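Local atomic coordinates of putative secreted cellulose binding protein (Streptomyces coelicolor, PDB entry 4OY7), a protein that cleaves glycosidic bonds in cellulose oxidatively by a copper-dependent mechanism, as a lytic polysaccharide monooxygenase of family AA10. Residues G97-V102 and Y157-L162; V116-P121 and A161-R166. All coordinates share one frame; numbering follows the deposited sequence.

Interaction 1: G97-V102 and Y157-L162; sequences GATIPV and YWDLAL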
ATOM      1  N   GLY A  97       2.895 -18.371   7.162  1.00 10.04           N
ATOM      2  CA  GLY A  97       1.991 -19.483   7.349  1.00 10.68           C
ATOM      3  C   GLY A  97       0.647 -19.141   7.983  1.00 10.96           C
ATOM      4  O   GLY A  97      -0.261 -19.961   7.924  1.00 11.44           O
ATOM      5  N   ALA A  98       0.532 -17.974   8.617  1.00 10.66           N
ATOM      6  CA  ALA A  98      -0.713 -17.555   9.270  1.00 11.06           C
ATOM      7  C   ALA A  98      -1.670 -16.940   8.258  1.00 10.65           C
ATOM      8  O   ALA A  98      -1.245 -16.395   7.237  1.00 10.11           O
ATOM      9  CB  ALA A  98      -0.423 -16.537  10.356  1.00 11.06           C
ATOM     10  N   THR A  99      -2.955 -17.055   8.570  1.00 11.16           N
ATOM     11  CA  THR A  99      -4.028 -16.365   7.871  1.00 11.02           C
ATOM     12  C   THR A  99      -4.346 -15.098   8.641  1.00 10.94           C
ATOM     13  O   THR A  99      -4.581 -15.167   9.849  1.00 11.55           O
ATOM     14  CB  THR A  99      -5.272 -17.271   7.767  1.00 11.85           C
ATOM     15  OG1 THR A  99      -4.924 -18.439   6.996  1.00 12.37           O
ATOM     16  CG2 THR A  99      -6.430 -16.525   7.073  1.00 11.63           C
ATOM     17  N   ILE A 100      -4.356 -13.953   7.957  1.00 10.29           N
ATOM     18  CA  ILE A 100      -4.460 -12.640   8.619  1.00 10.38           C
ATOM     19  C   ILE A 100      -5.662 -11.876   8.101  1.00 10.30           C
ATOM     20  O   ILE A 100      -6.079 -12.059   6.962  1.00  9.94           O
ATOM     21  CB  ILE A 100      -3.166 -11.791   8.442  1.00  9.93           C
ATOM     22  CG1 ILE A 100      -2.882 -11.455   6.966  1.00  9.28           C
ATOM     23  CG2 ILE A 100      -1.967 -12.490   9.088  1.00 10.26           C
ATOM     24  CD1 ILE A 100      -1.977 -10.253   6.773  1.00  8.85           C
ATOM     25  N   PRO A 101      -6.249 -11.018   8.942  1.00 10.73           N
ATOM     26  CA  PRO A 101      -7.351 -10.179   8.461  1.00 10.88           C
ATOM     27  C   PRO A 101      -6.800  -8.938   7.765  1.00 10.25           C
ATOM     28  O   PRO A 101      -6.150  -8.116   8.413  1.00 11.05           O
ATOM     29  CB  PRO A 101      -8.080  -9.781   9.742  1.00 11.56           C
ATOM     30  CG  PRO A 101      -7.048  -9.861  10.820  1.00 11.65           C
ATOM     31  CD  PRO A 101      -6.055 -10.914  10.399  1.00 11.28           C
ATOM     32  N   VAL A 102      -7.128  -8.762   6.500  1.00  9.71           N
ATOM     33  CA  VAL A 102      -6.656  -7.616   5.702  1.00  9.24           C
ATOM     34  C   VAL A 102      -7.734  -6.529   5.720  1.00  9.55           C
ATOM     35  O   VAL A 102      -8.915  -6.858   5.716  1.00  9.94           O
ATOM     36  CB  VAL A 102      -6.343  -8.038   4.246  1.00  8.85           C
ATOM     37  CG1 VAL A 102      -6.056  -6.822   3.348  1.00  8.40           C
ATOM     38  CG2 VAL A 102      -5.184  -9.033   4.205  1.00  8.82           C
ATOM     39  N   TYR A 157     -12.645  -5.565   3.937  1.00  9.92           N
ATOM     40  CA  TYR A 157     -12.027  -6.564   4.762  1.00 10.13           C
ATOM     41  C   TYR A 157     -12.134  -7.923   4.060  1.00 10.23           C
ATOM     42  O   TYR A 157     -13.164  -8.267   3.441  1.00 10.66           O
ATOM     43  CB  TYR A 157     -12.624  -6.628   6.199  1.00 11.12           C
ATOM     44  CG  TYR A 157     -14.051  -7.075   6.329  1.00 12.12           C
ATOM     45  CD1 TYR A 157     -14.368  -8.416   6.449  1.00 12.61           C
ATOM     46  CD2 TYR A 157     -15.093  -6.164   6.375  1.00 12.72           C
ATOM     47  CE1 TYR A 157     -15.674  -8.838   6.602  1.00 13.65           C
ATOM     48  CE2 TYR A 157     -16.406  -6.583   6.534  1.00 13.75           C
ATOM     49  CZ  TYR A 157     -16.690  -7.919   6.640  1.00 14.15           C
ATOM     50  OH  TYR A 157     -17.996  -8.346   6.766  1.00 15.54           O
ATOM     51  N   TRP A 158     -11.053  -8.680   4.198  1.00  9.91           N
ATOM     52  CA  TRP A 158     -10.938 -10.060   3.722  1.00 10.20           C
ATOM     53  C   TRP A 158      -9.789 -10.774   4.417  1.00 10.42           C
ATOM     54  O   TRP A 158      -9.002 -10.146   5.113  1.00 10.36           O
ATOM     55  CB  TRP A 158     -10.752 -10.120   2.215  1.00  9.63           C
ATOM     56  CG  TRP A 158      -9.467  -9.573   1.649  1.00  8.70           C
ATOM     57  CD1 TRP A 158      -8.302 -10.270   1.447  1.00  8.30           C
ATOM     58  CD2 TRP A 158      -9.216  -8.235   1.175  1.00  8.16           C
ATOM     59  NE1 TRP A 158      -7.350  -9.455   0.867  1.00  7.67           N
ATOM     60  CE2 TRP A 158      -7.886  -8.208   0.683  1.00  7.59           C
ATOM     61  CE3 TRP A 158     -10.008  -7.066   1.083  1.00  8.23           C
ATOM     62  CZ2 TRP A 158      -7.318  -7.070   0.132  1.00  7.14           C
ATOM     63  CZ3 TRP A 158      -9.445  -5.921   0.529  1.00  7.85           C
ATOM     64  CH2 TRP A 158      -8.106  -5.934   0.050  1.00  7.28           C
ATOM     65  N   ASP A 159      -9.715 -12.090   4.255  1.00 10.88           N
ATOM     66  CA  ASP A 159      -8.637 -12.870   4.856  1.00 11.18           C
ATOM     67  C   ASP A 159      -7.557 -13.158   3.812  1.00 10.23           C
ATOM     68  O   ASP A 159      -7.887 -13.389   2.648  1.00  9.99           O
ATOM     69  CB  ASP A 159      -9.158 -14.214   5.368  1.00 12.52           C
ATOM     70  CG  ASP A 159     -10.147 -14.080   6.505  1.00 13.95           C
ATOM     71  OD1 ASP A 159      -9.919 -13.237   7.400  1.00 14.79           O
ATOM     72  OD2 ASP A 159     -11.121 -14.878   6.528  1.00 15.96           O
ATOM     73  N   LEU A 160      -6.291 -13.170   4.246  1.00  9.64           N
ATOM     74  CA  LEU A 160      -5.151 -13.594   3.427  1.00  9.09           C
ATOM     75  C   LEU A 160      -4.323 -14.684   4.125  1.00  9.37           C
ATOM     76  O   LEU A 160      -3.802 -14.447   5.220  1.00  9.22           O
ATOM     77  CB  LEU A 160      -4.250 -12.388   3.129  1.00  8.42           C
ATOM     78  CG  LEU A 160      -2.892 -12.650   2.452  1.00  8.10           C
ATOM     79  CD1 LEU A 160      -3.065 -13.375   1.112  1.00  8.15           C
ATOM     80  CD2 LEU A 160      -2.114 -11.330   2.355  1.00  7.60           C
ATOM     81  N   ALA A 161      -4.179 -15.845   3.475  1.00  9.63           N
ATOM     82  CA  ALA A 161      -3.352 -16.947   3.978  1.00 10.05           C
ATOM     83  C   ALA A 161      -1.931 -16.701   3.524  1.00  9.75           C
ATOM     84  O   ALA A 161      -1.647 -16.776   2.330  1.00  9.83           O
ATOM     85  CB  ALA A 161      -3.860 -18.284   3.443  1.00 10.53           C
ATOM     86  N   LEU A 162      -1.055 -16.326   4.449  1.00  9.70           N
ATOM     87  CA  LEU A 162       0.300 -15.921   4.095  1.00  9.30           C
ATOM     88  C   LEU A 162       1.116 -17.174   3.775  1.00  9.73           C
ATOM     89  O   LEU A 162       1.053 -18.154   4.510  1.00 10.40           O
ATOM     90  CB  LEU A 162       0.952 -15.155   5.252  1.00  9.30           C
ATOM     91  CG  LEU A 162       0.252 -13.840   5.630  1.00  9.09           C
ATOM     92  CD1 LEU A 162       0.604 -13.423   7.051  1.00  9.44           C
ATOM     93  CD2 LEU A 162       0.631 -12.763   4.609  1.00  8.50           C
TER
HETATM   94  O   HOH W   1      -0.782 -20.101   4.554  1.00 25.46           O

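Interaction 2: V116-P121 and A161-R166; sequences VYLTKP and ALPSGR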
ATOM      1  N   VAL A 116      -3.549  -8.753  -5.115  1.00  5.69           N
ATOM      2  CA  VAL A 116      -2.611  -8.756  -3.996  1.00  5.61           C
ATOM      3  C   VAL A 116      -1.346  -9.539  -4.372  1.00  5.72           C
ATOM      4  O   VAL A 116      -1.418 -10.710  -4.748  1.00  5.95           O
ATOM      5  CB  VAL A 116      -3.262  -9.357  -2.736  1.00  5.85           C
ATOM      6  CG1 VAL A 116      -2.265  -9.379  -1.575  1.00  5.95           C
ATOM      7  CG2 VAL A 116      -4.569  -8.620  -2.355  1.00  5.96           C
ATOM      8  N   TYR A 117      -0.197  -8.884  -4.227  1.00  5.44           N
ATOM      9  CA  TYR A 117       1.123  -9.428  -4.603  1.00  5.62           C
ATOM     10  C   TYR A 117       2.133  -9.416  -3.468  1.00  5.62           C
ATOM     11  O   TYR A 117       2.129  -8.519  -2.628  1.00  5.45           O
ATOM     12  CB  TYR A 117       1.741  -8.646  -5.769  1.00  5.53           C
ATOM     13  CG  TYR A 117       0.893  -8.431  -7.005  1.00  5.65           C
ATOM     14  CD1 TYR A 117      -0.136  -7.500  -7.023  1.00  5.66           C
ATOM     15  CD2 TYR A 117       1.183  -9.094  -8.170  1.00  6.00           C
ATOM     16  CE1 TYR A 117      -0.881  -7.274  -8.184  1.00  5.79           C
ATOM     17  CE2 TYR A 117       0.458  -8.888  -9.335  1.00  6.16           C
ATOM     18  CZ  TYR A 117      -0.568  -7.954  -9.346  1.00  6.09           C
ATOM     19  OH  TYR A 117      -1.288  -7.791 -10.531  1.00  6.67           O
ATOM     20  N   LEU A 118       3.050 -10.376  -3.479  1.00  6.06           N
ATOM     21  CA  LEU A 118       4.110 -10.425  -2.448  1.00  6.30           C
ATOM     22  C   LEU A 118       5.463 -10.520  -3.125  1.00  6.61           C
ATOM     23  O   LEU A 118       5.628 -11.246  -4.082  1.00  6.53           O
ATOM     24  CB  LEU A 118       3.906 -11.632  -1.558  1.00  6.83           C
ATOM     25  CG  LEU A 118       4.881 -11.879  -0.414  1.00  7.16           C
ATOM     26  CD1 LEU A 118       4.803 -10.779   0.648  1.00  7.05           C
ATOM     27  CD2 LEU A 118       4.581 -13.243   0.187  1.00  7.65           C
ATOM     28  N   THR A 119       6.412  -9.749  -2.623  1.00  6.67           N
ATOM     29  CA  THR A 119       7.767  -9.798  -3.111  1.00  7.21           C
ATOM     30  C   THR A 119       8.331 -11.193  -2.913  1.00  7.87           C
ATOM     31  O   THR A 119       8.095 -11.859  -1.914  1.00  7.89           O
ATOM     32  CB  THR A 119       8.673  -8.727  -2.470  1.00  7.17           C
ATOM     33  OG1 THR A 119       8.643  -8.842  -1.034  1.00  7.29           O
ATOM     34  CG2 THR A 119       8.243  -7.347  -2.928  1.00  6.93           C
ATOM     35  N   LYS A 120       9.096 -11.600  -3.911  1.00  8.51           N
ATOM     36  CA  LYS A 120       9.693 -12.940  -3.942  1.00  9.47           C
ATOM     37  C   LYS A 120      10.745 -13.132  -2.867  1.00  9.79           C
ATOM     38  O   LYS A 120      11.395 -12.184  -2.416  1.00  9.69           O
ATOM     39  CB  LYS A 120      10.312 -13.190  -5.304  1.00 10.15           C
ATOM     40  CG  LYS A 120       9.300 -13.241  -6.423  1.00 10.49           C
ATOM     41  CD  LYS A 120       9.975 -13.428  -7.764  1.00 11.44           C
ATOM     42  CE  LYS A 120       8.968 -13.394  -8.902  1.00 11.72           C
ATOM     43  NZ  LYS A 120       9.596 -13.410 -10.254  1.00 12.51           N
ATOM     44  N   PRO A 121      10.954 -14.392  -2.470  1.00 10.29           N
ATOM     45  CA  PRO A 121      12.023 -14.663  -1.536  1.00 10.81           C
ATOM     46  C   PRO A 121      13.345 -14.096  -2.055  1.00 11.22           C
ATOM     47  O   PRO A 121      13.662 -14.227  -3.257  1.00 11.67           O
ATOM     48  CB  PRO A 121      12.084 -16.193  -1.504  1.00 11.42           C
ATOM     49  CG  PRO A 121      10.757 -16.635  -1.972  1.00 11.16           C
ATOM     50  CD  PRO A 121      10.298 -15.623  -2.952  1.00 10.63           C
ATOM     51  N   ALA A 161      -4.179 -15.845   3.475  1.00  9.63           N
ATOM     52  CA  ALA A 161      -3.352 -16.947   3.978  1.00 10.05           C
ATOM     53  C   ALA A 161      -1.931 -16.701   3.524  1.00  9.75           C
ATOM     54  O   ALA A 161      -1.647 -16.776   2.330  1.00  9.83           O
ATOM     55  CB  ALA A 161      -3.860 -18.284   3.443  1.00 10.53           C
ATOM     56  N   LEU A 162      -1.055 -16.326   4.449  1.00  9.70           N
ATOM     57  CA  LEU A 162       0.300 -15.921   4.095  1.00  9.30           C
ATOM     58  C   LEU A 162       1.116 -17.174   3.775  1.00  9.73           C
ATOM     59  O   LEU A 162       1.053 -18.154   4.510  1.00 10.40           O
ATOM     60  CB  LEU A 162       0.952 -15.155   5.252  1.00  9.30           C
ATOM     61  CG  LEU A 162       0.252 -13.840   5.630  1.00  9.09           C
ATOM     62  CD1 LEU A 162       0.604 -13.423   7.051  1.00  9.44           C
ATOM     63  CD2 LEU A 162       0.631 -12.763   4.609  1.00  8.50           C
ATOM     64  N   PRO A 163       1.900 -17.145   2.692  1.00  9.47           N
ATOM     65  CA  PRO A 163       2.733 -18.309   2.381  1.00  9.92           C
ATOM     66  C   PRO A 163       3.649 -18.704   3.545  1.00 10.36           C
ATOM     67  O   PRO A 163       4.091 -17.831   4.312  1.00 10.13           O
ATOM     68  CB  PRO A 163       3.580 -17.832   1.191  1.00  9.63           C
ATOM     69  CG  PRO A 163       2.880 -16.682   0.631  1.00  9.22           C
ATOM     70  CD  PRO A 163       2.095 -16.050   1.728  1.00  9.01           C
ATOM     71  N   SER A 164       3.873 -20.010   3.670  1.00 11.02           N
ATOM     72  CA  SER A 164       4.899 -20.596   4.533  1.00 11.56           C
ATOM     73  C   SER A 164       6.286 -20.457   3.919  1.00 11.45           C
ATOM     74  O   SER A 164       6.419 -20.110   2.737  1.00 11.12           O
ATOM     75  CB  SER A 164       4.627 -22.068   4.736  1.00 12.46           C
ATOM     76  OG  SER A 164       3.424 -22.247   5.435  1.00 12.97           O
ATOM     77  N   GLY A 165       7.305 -20.711   4.742  1.00 11.86           N
ATOM     78  CA  GLY A 165       8.693 -20.728   4.280  1.00 12.06           C
ATOM     79  C   GLY A 165       9.293 -19.359   4.032  1.00 11.61           C
ATOM     80  O   GLY A 165      10.309 -19.269   3.359  1.00 12.27           O
ATOM     81  N   ARG A 166       8.685 -18.310   4.568  1.00 11.08           N
ATOM     82  CA  ARG A 166       9.189 -16.963   4.389  1.00 10.56           C
ATOM     83  C   ARG A 166       9.796 -16.394   5.670  1.00 10.74           C
ATOM     84  O   ARG A 166       9.386 -16.732   6.799  1.00 11.06           O
ATOM     85  CB  ARG A 166       8.071 -16.051   3.848  1.00  9.87           C
ATOM     86  CG  ARG A 166       7.498 -16.501   2.503  1.00  9.84           C
ATOM     87  CD  ARG A 166       8.550 -16.506   1.396  1.00 10.00           C
ATOM     88  NE  ARG A 166       9.095 -15.169   1.267  1.00  9.69           N
ATOM     89  CZ  ARG A 166       8.643 -14.233   0.435  1.00  9.39           C
ATOM     90  NH1 ARG A 166       7.685 -14.482  -0.477  1.00  9.19           N
ATOM     91  NH2 ARG A 166       9.198 -13.039   0.471  1.00  9.26           N
TER
HETATM   92  O   HOH W   2       6.240 -14.035  -3.357  1.00 11.90           O

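Interaction 1: G97-V102 and Y157-L162
Residues 97-102 and 157-162 run antiparallel, their strand portions 99-102 and 157-161 approaching to 4.5 Å between axes at 149°. Ile-100 with Leu-160 and Val-102 with Trp-158 form hydrogen-bonded pairs, and Thr-99 with Ala-161 and Pro-101 with Asp-159 the non-hydrogen-bonded ones, so the proline, which lacks an N-H, falls where pairing with 157-162 asks for none. The bond from Val-102 N to Trp-158 O (2.7 Å) lies nearly along the C=O axis. Past the strand end Leu-162 N still donates to Ala-98 O, after which the pairing frays into a weak bond from Gly-97 N to Leu-162 O, the latter also receiving a water proton.

The two faces of this pair differ sharply. Thr-99, Pro-101, Asp-159 and Ala-161 occupy an exposed one; on the other, Val-102, Trp-158 and Leu-160 are buried and Ile-100 partly so. Val-102, its CG1 anti to the backbone N (chi1 171°), lays that methyl over one face of the indole, 3.8 Å from the centroid of the six-membered ring of Trp-158, a CH-pi contact. The other methyl of Val-102, CG2, rests on Leu-160 CB at 3.6 Å. Farther along, Ile-100 CG2 presses on Leu-162 CD1 at 3.4 Å, a tight fit between side chains crossing at about a right angle.

The three buried residues pack against the second sheet of the beta-sandwich core: Trp-158 gives its NE1 proton to Gln-138 and meets the ring of Phe-114, Leu-160 touches Ile-137 of strand 134-141, and Val-102 reaches Met-174 of strand 168-178. Ile-100 instead touches Pro-7.

Interaction 2: V116-P121 and A161-R166
A single carbonyl gripped by an arginine joins the end of strand 112-119 to the loop that follows strand 155-161. Arg-166 bends back at chi2 and chi3 (-62° and -59°), bringing its guanidinium end-on to Thr-119 O, which accepts from NH1 at 3.0 Å and from NH2 at 2.9 Å. The oxygen lies near the guanidinium plane, though NH2 stands above the carbonyl plane. Leu-118 CD2 completes the close-packed part, meeting Arg-166 NH1 tip to tip at 3.4 Å and Pro-163 CG at 3.9 Å. An alanine in place of Arg-166 would lose both bonds to Thr-119 O and would probably loosen the loop's hold on the strand end.

Packing thins toward solvent, where Pro-121, itself exposed, lies over one face of the guanidinium by looser contact, its CG 3.9 Å from Arg-166 NE. A water lies within hydrogen-bonding distance of Leu-118 O, its protons probably shared among several acceptors, and takes a weak bond from Arg-166 NH1.

On the inner side, Leu-118 and Arg-166 both touch Phe-193 of strand 184-193, and Leu-118 also rests on Ala-170 and Ile-172 of strand 168-178, while Thr-119 OG1 accepts from Leu-171 N.

Interactions 1 and 2 have centres 11 Å apart and share Ala-161 and Leu-162, where strand 155-161 gives way to the loop before strand 168-178. Along the chain, strand 99-105 precedes 112-119, and both contacts close on the continuous run 157-166. Interaction 1 pairs strands within the four-stranded antiparallel sheet; interaction 2 ties the loop that continues strand 155-161 to strand 112-119 of the mixed one. Trp-158 CZ2 also meets Val-116 CG2 at 4.0 Å. This contact and interaction 2 link the two sheets of the LPMO domain, while interaction 1 builds one of them. Interaction 2 lies away from the annotated sites; Trp-158 is about 12 Å, side chain to side chain, from the copper ligand His-110.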